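Local atomic coordinates of transferrin binding protein B (Actinobacillus suis, PDB entry 3PQU), a protein that binds transferrin and, as an outer-membrane lipoprotein, is thought to capture the host protein for iron acquisition. Residues D470-F473 with S474-K477; G372-F375 with K376-K379; T333-I336 with I337-T340; F311-N314 with N315-F319; K110-D113 with K114-N117. All coordinates share one frame; numbering follows the deposited sequence. Where two conformers were deposited one is given.

Interaction 1. Residues D470-F473 with S474-K477; sequences DVNF and SDKK
Asn472 is bonded through both its N-H and its C=O to Lys477, its antiparallel hydrogen-bonded partner as the chain turns between strands 467-472 and 477-482. Asn472 N gives a nearly straight bond of 2.7 Å to Lys477 O, and Lys477 N answers with one of 2.9 Å to Asn472 O. Lys476 also faces Asn472, which makes a G1 beta bulge, and its positive phi (46°) is the left-handed conformation usual at the first position of such a bulge. The side chain of Asn472 secures the turn: with CG anti to the backbone N (chi1 -166°), OD1 accepts the N-H of Asp475 at 3.0 Å, the donor sitting above the carbonyl plane rather than on a lone pair. A short polar amide suits this place because it reaches a turn N-H without leaving the strand. Phe473 sends its ring the other way, against Ile498 and Tyr439 of the C-terminal barrel, while its carbonyl O lies 3.3 Å from Lys476 CE, the lysine chain being folded over it. Three N-H groups at the strand end and turn are thus satisfied, two through backbone carbonyls and one through an amide, so polar bonds define the shape of the turn.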
loop_
_atom_site.group_PDB
_atom_site.type_symbol
_atom_site.label_atom_id
_atom_site.label_comp_id
_atom_site.label_asym_id
_atom_site.label_seq_id
_atom_site.Cartn_x
_atom_site.Cartn_y
_atom_site.Cartn_z
ATOM N N ASP A 470 -30.430 -13.578 -6.054
ATOM C CA ASP A 470 -30.813 -13.563 -7.448
ATOM C C ASP A 470 -30.224 -12.289 -8.020
ATOM O O ASP A 470 -30.489 -11.189 -7.526
ATOM C CB ASP A 470 -32.335 -13.603 -7.615
ATOM C CG ASP A 470 -32.943 -14.890 -7.092
ATOM O OD1 ASP A 470 -33.949 -14.817 -6.354
ATOM O OD2 ASP A 470 -32.406 -15.974 -7.410
ATOM N N VAL A 471 -29.392 -12.448 -9.037
ATOM C CA VAL A 471 -28.757 -11.310 -9.679
ATOM C C VAL A 471 -29.267 -11.150 -11.106
ATOM O O VAL A 471 -29.128 -12.056 -11.930
ATOM C CB VAL A 471 -27.221 -11.442 -9.661
ATOM C CG1 VAL A 471 -26.579 -10.338 -10.486
ATOM C CG2 VAL A 471 -26.708 -11.400 -8.225
ATOM N N ASN A 472 -29.884 -10.005 -11.383
ATOM C CA ASN A 472 -30.408 -9.725 -12.716
ATOM C C ASN A 472 -29.602 -8.616 -13.371
ATOM O O ASN A 472 -29.840 -7.433 -13.120
ATOM C CB ASN A 472 -31.881 -9.323 -12.646
ATOM C CG ASN A 472 -32.566 -9.361 -14.001
ATOM O OD1 ASN A 472 -32.027 -8.889 -15.003
ATOM N ND2 ASN A 472 -33.774 -9.919 -14.034
ATOM N N PHE A 473 -28.647 -9.003 -14.208
ATOM C CA PHE A 473 -27.784 -8.037 -14.869
ATOM C C PHE A 473 -28.564 -7.218 -15.897
ATOM O O PHE A 473 -28.188 -6.089 -16.213
ATOM C CB PHE A 473 -26.577 -8.731 -15.515
ATOM C CG PHE A 473 -25.602 -9.311 -14.522
ATOM C CD1 PHE A 473 -24.805 -8.479 -13.739
ATOM C CD2 PHE A 473 -25.465 -10.689 -14.379
ATOM C CE1 PHE A 473 -23.890 -9.011 -12.821
ATOM C CE2 PHE A 473 -24.553 -11.234 -13.464
ATOM C CZ PHE A 473 -23.763 -10.391 -12.682
ATOM N N SER A 474 -29.663 -7.778 -16.401
ATOM C CA SER A 474 -30.480 -7.074 -17.387
ATOM C C SER A 474 -31.130 -5.809 -16.831
ATOM O O SER A 474 -30.919 -4.713 -17.356
ATOM C CB SER A 474 -31.528 -7.998 -18.001
ATOM O OG SER A 474 -30.980 -8.704 -19.097
ATOM N N ASP A 475 -31.915 -5.949 -15.771
ATOM C CA ASP A 475 -32.514 -4.769 -15.154
ATOM C C ASP A 475 -31.769 -4.354 -13.891
ATOM O O ASP A 475 -32.347 -3.756 -12.982
ATOM C CB ASP A 475 -34.014 -4.959 -14.896
ATOM C CG ASP A 475 -34.328 -6.266 -14.210
ATOM O OD1 ASP A 475 -33.502 -6.715 -13.388
ATOM O OD2 ASP A 475 -35.406 -6.838 -14.490
ATOM N N LYS A 476 -30.479 -4.686 -13.860
ATOM C CA LYS A 476 -29.552 -4.216 -12.832
ATOM C C LYS A 476 -30.093 -4.330 -11.410
ATOM O O LYS A 476 -30.171 -3.337 -10.685
ATOM C CB LYS A 476 -29.127 -2.773 -13.119
ATOM C CG LYS A 476 -28.380 -2.605 -14.428
ATOM C CD LYS A 476 -27.110 -3.442 -14.436
ATOM C CE LYS A 476 -26.387 -3.336 -15.768
ATOM N NZ LYS A 476 -25.969 -1.937 -16.059
ATOM N N LYS A 477 -30.454 -5.544 -11.010
ATOM C CA LYS A 477 -30.981 -5.760 -9.668
ATOM C C LYS A 477 -30.347 -6.944 -8.950
ATOM O O LYS A 477 -30.069 -7.987 -9.544
ATOM C CB LYS A 477 -32.500 -5.926 -9.705
ATOM C CG LYS A 477 -33.251 -4.638 -10.001
ATOM C CD LYS A 477 -34.116 -4.214 -8.818
ATOM C CE LYS A 477 -33.284 -3.686 -7.662
ATOM N NZ LYS A 477 -34.123 -3.361 -6.469
#

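Interaction 2. Residues G372-F375 with K376-K379; sequences GVNF and KNSK
Asn377 turns its amide back on the loop 372-375 and bonds both the backbone N-H and the backbone C=O of Asn374. OD1 of Asn377 accepts the N-H of Asn374 at 2.7 Å, in the carbonyl plane and on a lone pair. ND2 of Asn377 then donates to Asn374 O at 2.9 Å, less ideally placed, since the donor stands above that carbonyl plane. The torsions make this double grip possible: CG lies beside the backbone N of Asn377 (chi1 -57°), and chi2 of -87° swings the amide so that OD1 and ND2 both face the loop. Asparagine suits the place because its amide, with a donor and an acceptor side by side, can imitate a peptide group. Gly372 lies close against it, its CA 3.4 Å from Asn377 CG, an approach that its lack of a side chain permits. The side chain of Asn374 also leans in, with CB 3.0 Å from Asn377 OD1, and the two amide planes are only 5° apart. Phe375 and Lys376 send their side chains elsewhere. The Phe375 ring packs on Cys393 and Cys394, which form a disulfide, whereas Lys376 extends until NZ reaches Ala457 O. Lys379 NZ, for its part, bonds to Ala371 O, the residue before Gly372 in the same loop. One largely buried amide therefore has both its ends satisfied by main-chain partners, and the contact between 372-375 and 376-379, at the start of a strand of the C-lobe handle, rests chiefly on these two polar bonds, with Phe375 packing outside it.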
loop_
_atom_site.group_PDB
_atom_site.type_symbol
_atom_site.label_atom_id
_atom_site.label_comp_id
_atom_site.label_asym_id
_atom_site.label_seq_id
_atom_site.Cartn_x
_atom_site.Cartn_y
_atom_site.Cartn_z
ATOM N N GLY A 372 -6.229 -21.620 3.060
ATOM C CA GLY A 372 -5.975 -22.798 3.868
ATOM C C GLY A 372 -6.626 -24.038 3.291
ATOM O O GLY A 372 -7.353 -23.969 2.298
ATOM N N VAL A 373 -6.361 -25.176 3.921
ATOM C CA VAL A 373 -6.831 -26.460 3.424
ATOM C C VAL A 373 -8.330 -26.644 3.645
ATOM O O VAL A 373 -8.969 -27.410 2.935
ATOM C CB VAL A 373 -6.055 -27.638 4.077
ATOM C CG1 VAL A 373 -4.560 -27.506 3.801
ATOM C CG2 VAL A 373 -6.318 -27.697 5.582
ATOM N N ASN A 374 -8.885 -25.935 4.625
ATOM C CA ASN A 374 -10.295 -26.084 4.984
ATOM C C ASN A 374 -11.224 -25.117 4.252
ATOM O O ASN A 374 -10.771 -24.220 3.535
ATOM C CB ASN A 374 -10.468 -25.919 6.494
ATOM C CG ASN A 374 -9.786 -27.017 7.277
ATOM O OD1 ASN A 374 -9.789 -28.177 6.866
ATOM N ND2 ASN A 374 -9.200 -26.661 8.415
ATOM N N PHE A 375 -12.528 -25.310 4.434
ATOM C CA PHE A 375 -13.526 -24.408 3.870
ATOM C C PHE A 375 -13.315 -22.994 4.388
ATOM O O PHE A 375 -13.277 -22.045 3.614
ATOM C CB PHE A 375 -14.942 -24.870 4.203
ATOM C CG PHE A 375 -16.004 -23.896 3.781
ATOM C CD1 PHE A 375 -16.343 -23.761 2.443
ATOM C CD2 PHE A 375 -16.658 -23.109 4.718
ATOM C CE1 PHE A 375 -17.318 -22.866 2.047
ATOM C CE2 PHE A 375 -17.638 -22.211 4.331
ATOM C CZ PHE A 375 -17.970 -22.089 2.992
ATOM N N LYS A 376 -13.206 -22.859 5.705
ATOM C CA LYS A 376 -12.737 -21.618 6.303
ATOM C C LYS A 376 -11.589 -21.971 7.241
ATOM O O LYS A 376 -11.568 -23.060 7.813
ATOM C CB LYS A 376 -13.867 -20.858 7.005
ATOM C CG LYS A 376 -14.278 -21.374 8.370
ATOM C CD LYS A 376 -15.426 -20.527 8.924
ATOM C CE LYS A 376 -15.729 -20.836 10.386
ATOM N NZ LYS A 376 -16.963 -20.133 10.839
ATOM N N ASN A 377 -10.625 -21.066 7.374
ATOM C CA ASN A 377 -9.383 -21.377 8.069
ATOM C C ASN A 377 -9.012 -20.312 9.083
ATOM O O ASN A 377 -9.164 -19.122 8.827
ATOM C CB ASN A 377 -8.256 -21.549 7.047
ATOM C CG ASN A 377 -8.570 -22.623 6.022
ATOM O OD1 ASN A 377 -8.289 -23.801 6.240
ATOM N ND2 ASN A 377 -9.177 -22.224 4.905
ATOM N N SER A 378 -8.528 -20.748 10.239
ATOM C CA SER A 378 -8.102 -19.821 11.276
ATOM C C SER A 378 -6.592 -19.600 11.242
ATOM O O SER A 378 -5.817 -20.544 11.093
ATOM C CB SER A 378 -8.525 -20.333 12.652
ATOM O OG SER A 378 -8.048 -19.472 13.671
ATOM N N LYS A 379 -6.186 -18.346 11.382
ATOM C CA LYS A 379 -4.775 -17.994 11.403
ATOM C C LYS A 379 -4.453 -17.234 12.683
ATOM O O LYS A 379 -5.197 -16.336 13.088
ATOM C CB LYS A 379 -4.420 -17.134 10.187
ATOM C CG LYS A 379 -4.819 -17.736 8.849
ATOM C CD LYS A 379 -4.048 -19.012 8.543
ATOM C CE LYS A 379 -4.407 -19.540 7.161
ATOM N NZ LYS A 379 -3.587 -20.723 6.793
#

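Interaction 3. Residues T333-I336 with I337-T340; sequences TERI and IDAT
Arg335 is the first residue of 333-336 to touch 337-340, and its target is the carboxylate of Asp338. A chi1 of -168° swings the chain away from the backbone N, and it runs extended to NE, which carries the guanidinium forward along the strand. NE gives Asp338 OD1 a hydrogen bond of 2.8 Å within a salt bridge, on the syn side though tilted out of the carboxylate plane, and the two flat groups are nearly coplanar. NH2 takes a different route: it donates to water 1 at 2.9 Å, and that water also accepts the backbone N-H of Ala339 at 3.0 Å. With NH1 paired to Glu163, the arginine spreads its donors over two carboxylates and a water, which a planar group with three nitrogen donors is suited to do. Asp338 is shared as well, its OD2 being held by Arg425 and Tyr538. Ile336 follows, and its psi of -25° interrupts the extended chain. As a result its side chain lies on the same side as that of Ile337, with CG1 of Ile336 3.7 Å from CG1 of Ile337 and the two CD1 atoms of Ile336 and Ile337 3.9 Å apart. The branched chains pack on each other. Ile336 and Ile337 both bond by their backbones to Lys162, so the pattern fits a classic beta bulge interrupting strand 333-343 in the C-lobe handle.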
loop_
_atom_site.group_PDB
_atom_site.type_symbol
_atom_site.label_atom_id
_atom_site.label_comp_id
_atom_site.label_asym_id
_atom_site.label_seq_id
_atom_site.Cartn_x
_atom_site.Cartn_y
_atom_site.Cartn_z
ATOM N N THR A 333 -13.524 7.730 -11.823
ATOM C CA THR A 333 -12.720 6.602 -11.387
ATOM C C THR A 333 -13.514 5.312 -11.439
ATOM O O THR A 333 -14.740 5.315 -11.483
ATOM C CB THR A 333 -12.182 6.810 -9.973
ATOM O OG1 THR A 333 -13.273 6.972 -9.062
ATOM C CG2 THR A 333 -11.304 8.057 -9.922
ATOM N N GLU A 334 -12.797 4.204 -11.444
ATOM C CA GLU A 334 -13.421 2.900 -11.375
ATOM C C GLU A 334 -12.814 2.139 -10.199
ATOM O O GLU A 334 -11.585 2.046 -10.061
ATOM C CB GLU A 334 -13.220 2.147 -12.686
ATOM C CG GLU A 334 -13.720 0.722 -12.652
ATOM C CD GLU A 334 -13.790 0.100 -14.029
ATOM O OE1 GLU A 334 -14.097 0.819 -15.004
ATOM O OE2 GLU A 334 -13.543 -1.116 -14.139
ATOM N N ARG A 335 -13.674 1.615 -9.336
ATOM C CA ARG A 335 -13.213 0.959 -8.119
ATOM C C ARG A 335 -12.530 -0.372 -8.431
ATOM O O ARG A 335 -13.041 -1.144 -9.233
ATOM C CB ARG A 335 -14.382 0.747 -7.163
ATOM C CG ARG A 335 -13.943 0.349 -5.787
ATOM C CD ARG A 335 -15.028 0.616 -4.752
ATOM N NE ARG A 335 -14.493 0.403 -3.409
ATOM C CZ ARG A 335 -13.980 1.360 -2.642
ATOM N NH1 ARG A 335 -13.951 2.619 -3.070
ATOM N NH2 ARG A 335 -13.504 1.060 -1.441
ATOM N N ILE A 336 -11.371 -0.624 -7.817
ATOM C CA ILE A 336 -10.659 -1.888 -8.013
ATOM C C ILE A 336 -10.652 -2.810 -6.797
ATOM O O ILE A 336 -10.523 -4.025 -6.933
ATOM C CB ILE A 336 -9.196 -1.687 -8.448
ATOM C CG1 ILE A 336 -8.448 -0.760 -7.480
ATOM C CG2 ILE A 336 -9.128 -1.170 -9.867
ATOM C CD1 ILE A 336 -6.920 -0.810 -7.677
ATOM N N ILE A 337 -10.788 -2.227 -5.613
ATOM C CA ILE A 337 -10.606 -2.964 -4.368
ATOM C C ILE A 337 -11.656 -2.610 -3.322
ATOM O O ILE A 337 -12.040 -1.452 -3.180
ATOM C CB ILE A 337 -9.212 -2.658 -3.753
ATOM C CG1 ILE A 337 -8.093 -3.132 -4.679
ATOM C CG2 ILE A 337 -9.065 -3.319 -2.395
ATOM C CD1 ILE A 337 -6.659 -2.682 -4.214
ATOM N N ASP A 338 -12.138 -3.624 -2.617
ATOM C CA ASP A 338 -12.849 -3.419 -1.365
ATOM C C ASP A 338 -11.998 -4.055 -0.266
ATOM O O ASP A 338 -11.482 -5.161 -0.439
ATOM C CB ASP A 338 -14.248 -4.059 -1.393
ATOM C CG ASP A 338 -15.227 -3.306 -2.281
ATOM O OD1 ASP A 338 -15.228 -2.063 -2.251
ATOM O OD2 ASP A 338 -16.014 -3.962 -2.997
ATOM N N ALA A 339 -11.824 -3.345 0.842
ATOM C CA ALA A 339 -11.148 -3.882 2.023
ATOM C C ALA A 339 -11.588 -3.070 3.242
ATOM O O ALA A 339 -11.111 -1.944 3.472
ATOM C CB ALA A 339 -9.608 -3.858 1.857
ATOM N N THR A 340 -12.511 -3.661 4.000
ATOM C CA THR A 340 -13.233 -2.987 5.075
ATOM C C THR A 340 -13.176 -3.788 6.369
ATOM O O THR A 340 -13.155 -5.020 6.357
ATOM C CB THR A 340 -14.740 -2.826 4.731
ATOM O OG1 THR A 340 -14.897 -2.087 3.512
ATOM C CG2 THR A 340 -15.472 -2.107 5.853
HETATM O O HOH W 1 -13.394 -0.738 0.854
#

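Interaction 4. Residues F311-N314 with N315-F319; sequences FFTN and NKSLF
Thr313 and Leu318 close the end of the hairpin formed by strands 306-312 and 318-326 in the N-lobe barrel. Thr313 N donates to Leu318 O at 3.0 Å, and the methyl CG2 of Thr313 rests 3.7 Å from Leu318 CB. This is the tight part. Here Phe312 and Phe319 form an antiparallel non-hydrogen-bonded pair, and the Phe312 ring, pointed past its own carbonyl carbon by a chi1 of -174°, presents its edge to Leu318 O, CD1 lying 3.3 Å away. Phe312 and Phe319 continue onto Ile77, and Phe319 reaches Val44 of the handle, whereas Phe311, Thr313 and Leu318 meet Tyr264 on the other face. Large apolar residues suit both faces because both are covered. Toward the turn the packing gives way to polar groups and solvent. A type I turn from Thr313 to Lys316 is closed by Lys316 N on Thr313 O, at 3.0 Å. Lys316 is exposed, yet its CB lies 3.8 Å from Phe312 CZ, so its aliphatic part packs against the end of the ring. Under the turn Thr313 OG1 lies 2.8 Å from Ser317 OG and 3.1 Å from Asn315 OD1. Ser317 OG also bonds to Ile288 O, and Asn315 OD1 to Thr290. A buried threonine is apt here, having a methyl for the apolar face and a hydroxyl for the turn. The hairpin end is thus packed by rings where it is covered, while hydroxyl and amide groups of the turn gather round Thr313 OG1 and continue to Ile288 and Thr290.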
loop_
_atom_site.group_PDB
_atom_site.type_symbol
_atom_site.label_atom_id
_atom_site.label_comp_id
_atom_site.label_asym_id
_atom_site.label_seq_id
_atom_site.Cartn_x
_atom_site.Cartn_y
_atom_site.Cartn_z
ATOM N N PHE A 311 13.591 2.162 -6.936
ATOM C CA PHE A 311 14.291 1.134 -7.677
ATOM C C PHE A 311 15.715 0.954 -7.185
ATOM O O PHE A 311 16.247 1.825 -6.501
ATOM C CB PHE A 311 14.214 1.362 -9.206
ATOM C CG PHE A 311 14.943 2.599 -9.692
ATOM C CD1 PHE A 311 16.298 2.556 -9.970
ATOM C CD2 PHE A 311 14.256 3.800 -9.895
ATOM C CE1 PHE A 311 16.959 3.705 -10.452
ATOM C CE2 PHE A 311 14.906 4.937 -10.373
ATOM C CZ PHE A 311 16.252 4.881 -10.650
ATOM N N PHE A 312 16.297 -0.203 -7.504
ATOM C CA PHE A 312 17.627 -0.588 -7.068
ATOM C C PHE A 312 18.383 -1.096 -8.306
ATOM O O PHE A 312 17.926 -2.031 -8.968
ATOM C CB PHE A 312 17.488 -1.668 -5.983
ATOM C CG PHE A 312 18.785 -2.074 -5.323
ATOM C CD1 PHE A 312 19.760 -1.128 -5.013
ATOM C CD2 PHE A 312 19.008 -3.412 -4.965
ATOM C CE1 PHE A 312 20.947 -1.506 -4.377
ATOM C CE2 PHE A 312 20.183 -3.793 -4.310
ATOM C CZ PHE A 312 21.155 -2.839 -4.015
ATOM N N THR A 313 19.517 -0.476 -8.638
ATOM C CA THR A 313 20.163 -0.782 -9.915
ATOM C C THR A 313 20.732 -2.200 -9.920
ATOM O O THR A 313 20.971 -2.789 -8.860
ATOM C CB THR A 313 21.210 0.273 -10.361
ATOM O OG1 THR A 313 22.259 0.372 -9.395
ATOM C CG2 THR A 313 20.555 1.662 -10.586
ATOM N N ASN A 314 20.901 -2.754 -11.112
ATOM C CA ASN A 314 21.299 -4.148 -11.252
ATOM C C ASN A 314 22.703 -4.404 -10.748
ATOM O O ASN A 314 22.999 -5.497 -10.276
ATOM C CB ASN A 314 21.149 -4.641 -12.710
ATOM C CG ASN A 314 19.727 -4.513 -13.224
ATOM O OD1 ASN A 314 18.768 -4.613 -12.451
ATOM N ND2 ASN A 314 19.581 -4.270 -14.531
ATOM N N ASN A 315 23.567 -3.404 -10.852
ATOM C CA ASN A 315 24.932 -3.517 -10.324
ATOM C C ASN A 315 25.025 -2.968 -8.885
ATOM O O ASN A 315 26.117 -2.723 -8.397
ATOM C CB ASN A 315 25.902 -2.731 -11.211
ATOM C CG ASN A 315 25.570 -1.230 -11.246
ATOM O OD1 ASN A 315 24.422 -0.852 -11.185
ATOM N ND2 ASN A 315 26.579 -0.397 -11.355
ATOM N N LYS A 316 23.877 -2.738 -8.236
ATOM C CA LYS A 316 23.825 -2.275 -6.828
ATOM C C LYS A 316 24.526 -0.920 -6.553
ATOM O O LYS A 316 24.940 -0.633 -5.434
ATOM C CB LYS A 316 24.392 -3.370 -5.902
ATOM C CG LYS A 316 23.699 -4.741 -6.092
ATOM C CD LYS A 316 24.227 -5.765 -5.100
ATOM C CE LYS A 316 23.371 -7.017 -5.089
ATOM N NZ LYS A 316 23.044 -7.460 -6.470
ATOM N N SER A 317 24.643 -0.089 -7.579
ATOM C CA SER A 317 25.315 1.194 -7.451
ATOM C C SER A 317 24.398 2.271 -6.884
ATOM O O SER A 317 24.879 3.320 -6.485
ATOM C CB SER A 317 25.796 1.674 -8.816
ATOM O OG SER A 317 24.697 1.782 -9.721
ATOM N N LEU A 318 23.084 2.021 -6.873
ATOM C CA LEU A 318 22.105 3.094 -6.624
ATOM C C LEU A 318 20.755 2.620 -6.081
ATOM O O LEU A 318 20.134 1.689 -6.625
ATOM C CB LEU A 318 21.840 3.897 -7.905
ATOM C CG LEU A 318 21.206 5.287 -7.681
ATOM C CD1 LEU A 318 22.287 6.308 -7.464
ATOM C CD2 LEU A 318 20.368 5.718 -8.867
ATOM N N PHE A 319 20.308 3.285 -5.019
ATOM C CA PHE A 319 18.936 3.142 -4.519
ATOM C C PHE A 319 18.245 4.488 -4.750
ATOM O O PHE A 319 18.749 5.518 -4.305
ATOM C CB PHE A 319 18.918 2.749 -3.014
ATOM C CG PHE A 319 17.516 2.742 -2.391
ATOM C CD1 PHE A 319 16.586 1.766 -2.736
ATOM C CD2 PHE A 319 17.132 3.741 -1.502
ATOM C CE1 PHE A 319 15.300 1.772 -2.194
ATOM C CE2 PHE A 319 15.847 3.754 -0.938
ATOM C CZ PHE A 319 14.931 2.766 -1.295
#

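Interaction 5. Residues K110-D113 with K114-N117; sequences KQED and KKRN
Lys114 N bonds to Gln111 O at 2.9 Å and Lys115 N to Glu112 O at 3.1 Å, two successive three-residue steps that make a short 3-10 turn in the N-lobe handle, between strands 103-105 and 121-128. The side chains add further bonds. Glu112, bent at chi2 (-57°), brings OE1 to within 3.0 Å of Lys115 NZ in a salt bridge, the ammonium lying above the carboxylate plane. Lys115 gets there fully extended, with CG passing 3.4 Å from Gln111 O, and its length suits a partner three residues back on an exposed surface. Lys114 is largely buried: its methylenes cross Gln111, with CE 4.1 Å from Gln111 CG, and its charged end pairs with Asp108. Arg116 bonds back to the turn. NE donates to Asp113 O at 3.1 Å, almost perfectly straight and in the plane of both groups, as a rigid flat guanidinium allows. NH1 pairs with Asp177 of barrel strand 170-183, while Asp113 OD2 pairs with Arg211, so the loop is tied to neighbouring elements by charge. Water 2 completes the link, donating to Asp113 OD2 and accepting from Arg116 NH2 at 3.0 Å.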
loop_
_atom_site.group_PDB
_atom_site.type_symbol
_atom_site.label_atom_id
_atom_site.label_comp_id
_atom_site.label_asym_id
_atom_site.label_seq_id
_atom_site.Cartn_x
_atom_site.Cartn_y
_atom_site.Cartn_z
ATOM N N LYS A 110 12.323 24.338 3.957
ATOM C CA LYS A 110 13.293 25.415 4.211
ATOM C C LYS A 110 14.009 25.942 2.967
ATOM O O LYS A 110 14.724 26.945 3.040
ATOM C CB LYS A 110 14.306 24.981 5.272
ATOM C CG LYS A 110 13.685 24.804 6.658
ATOM C CD LYS A 110 14.703 24.321 7.689
ATOM C CE LYS A 110 14.026 24.103 9.043
ATOM N NZ LYS A 110 14.953 23.566 10.063
ATOM N N GLN A 111 13.821 25.261 1.838
ATOM C CA GLN A 111 14.314 25.717 0.532
ATOM C C GLN A 111 13.286 25.337 -0.519
ATOM O O GLN A 111 12.433 24.470 -0.282
ATOM C CB GLN A 111 15.644 25.050 0.168
ATOM C CG GLN A 111 16.808 25.394 1.051
ATOM C CD GLN A 111 17.188 26.859 0.953
ATOM O OE1 GLN A 111 17.136 27.458 -0.124
ATOM N NE2 GLN A 111 17.577 27.444 2.080
ATOM N N GLU A 112 13.359 25.956 -1.688
ATOM C CA GLU A 112 12.397 25.625 -2.743
ATOM C C GLU A 112 12.312 24.124 -3.022
ATOM O O GLU A 112 11.221 23.569 -3.138
ATOM C CB GLU A 112 12.704 26.387 -4.026
ATOM C CG GLU A 112 12.470 27.875 -3.897
ATOM C CD GLU A 112 11.041 28.194 -3.483
ATOM O OE1 GLU A 112 10.847 29.186 -2.754
ATOM O OE2 GLU A 112 10.118 27.445 -3.878
ATOM N N ASP A 113 13.457 23.464 -3.124
ATOM C CA ASP A 113 13.462 22.025 -3.415
ATOM C C ASP A 113 12.935 21.150 -2.263
ATOM O O ASP A 113 12.727 19.948 -2.431
ATOM C CB ASP A 113 14.859 21.544 -3.831
ATOM C CG ASP A 113 15.856 21.578 -2.681
ATOM O OD1 ASP A 113 15.761 22.501 -1.838
ATOM O OD2 ASP A 113 16.754 20.698 -2.646
ATOM N N LYS A 114 12.714 21.749 -1.100
ATOM C CA LYS A 114 12.137 21.003 0.021
ATOM C C LYS A 114 10.697 21.432 0.324
ATOM O O LYS A 114 10.141 21.101 1.380
ATOM C CB LYS A 114 13.049 21.070 1.255
ATOM C CG LYS A 114 14.476 20.602 0.950
ATOM C CD LYS A 114 15.326 20.413 2.200
ATOM C CE LYS A 114 15.819 21.755 2.730
ATOM N NZ LYS A 114 16.392 21.605 4.090
ATOM N N LYS A 115 10.097 22.172 -0.611
ATOM C CA LYS A 115 8.665 22.498 -0.524
ATOM C C LYS A 115 7.941 21.556 -1.471
ATOM O O LYS A 115 7.958 21.737 -2.690
ATOM C CB LYS A 115 8.398 23.960 -0.913
ATOM C CG LYS A 115 9.051 24.978 -0.005
ATOM C CD LYS A 115 8.885 26.411 -0.537
ATOM C CE LYS A 115 9.531 27.412 0.423
ATOM N NZ LYS A 115 9.460 28.809 -0.086
ATOM N N ARG A 116 7.351 20.514 -0.911
ATOM C CA ARG A 116 6.796 19.442 -1.725
ATOM C C ARG A 116 5.382 19.167 -1.246
ATOM O O ARG A 116 5.167 18.489 -0.244
ATOM C CB ARG A 116 7.655 18.186 -1.602
ATOM C CG ARG A 116 9.139 18.398 -1.936
ATOM C CD ARG A 116 9.858 17.065 -1.898
ATOM N NE ARG A 116 11.278 17.171 -2.228
ATOM C CZ ARG A 116 12.069 16.124 -2.424
ATOM N NH1 ARG A 116 11.568 14.891 -2.330
ATOM N NH2 ARG A 116 13.355 16.311 -2.705
ATOM N N ASN A 117 4.421 19.686 -1.983
ATOM C CA ASN A 117 3.025 19.682 -1.549
ATOM C C ASN A 117 2.307 18.397 -1.928
ATOM O O ASN A 117 1.615 18.355 -2.942
ATOM C CB ASN A 117 2.288 20.888 -2.149
ATOM C CG ASN A 117 0.862 21.035 -1.618
ATOM O OD1 ASN A 117 0.603 20.863 -0.424
ATOM N ND2 ASN A 117 -0.066 21.375 -2.509
HETATM O O HOH W 2 15.854 17.970 -2.664
#

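Interactions 1 and 4 are both turns joining adjacent strands, one in each barrel, with centres about 52 Å apart on opposite sides of the chain's centre. Interaction 4 is the more buried, both faces of its hairpin covered, whereas interaction 1 has more exposed residues and relies on backbone pairing. Interactions 2 and 3 belong to one sheet of the C-lobe handle but differ in chemistry: the surface loop of interaction 2 is held by one neutral amide, the partly buried bulge of interaction 3 by a shared salt bridge and a water. Interaction 5, in the N-lobe handle, resembles interaction 3 in using arginine and water, though round a 3-10 turn.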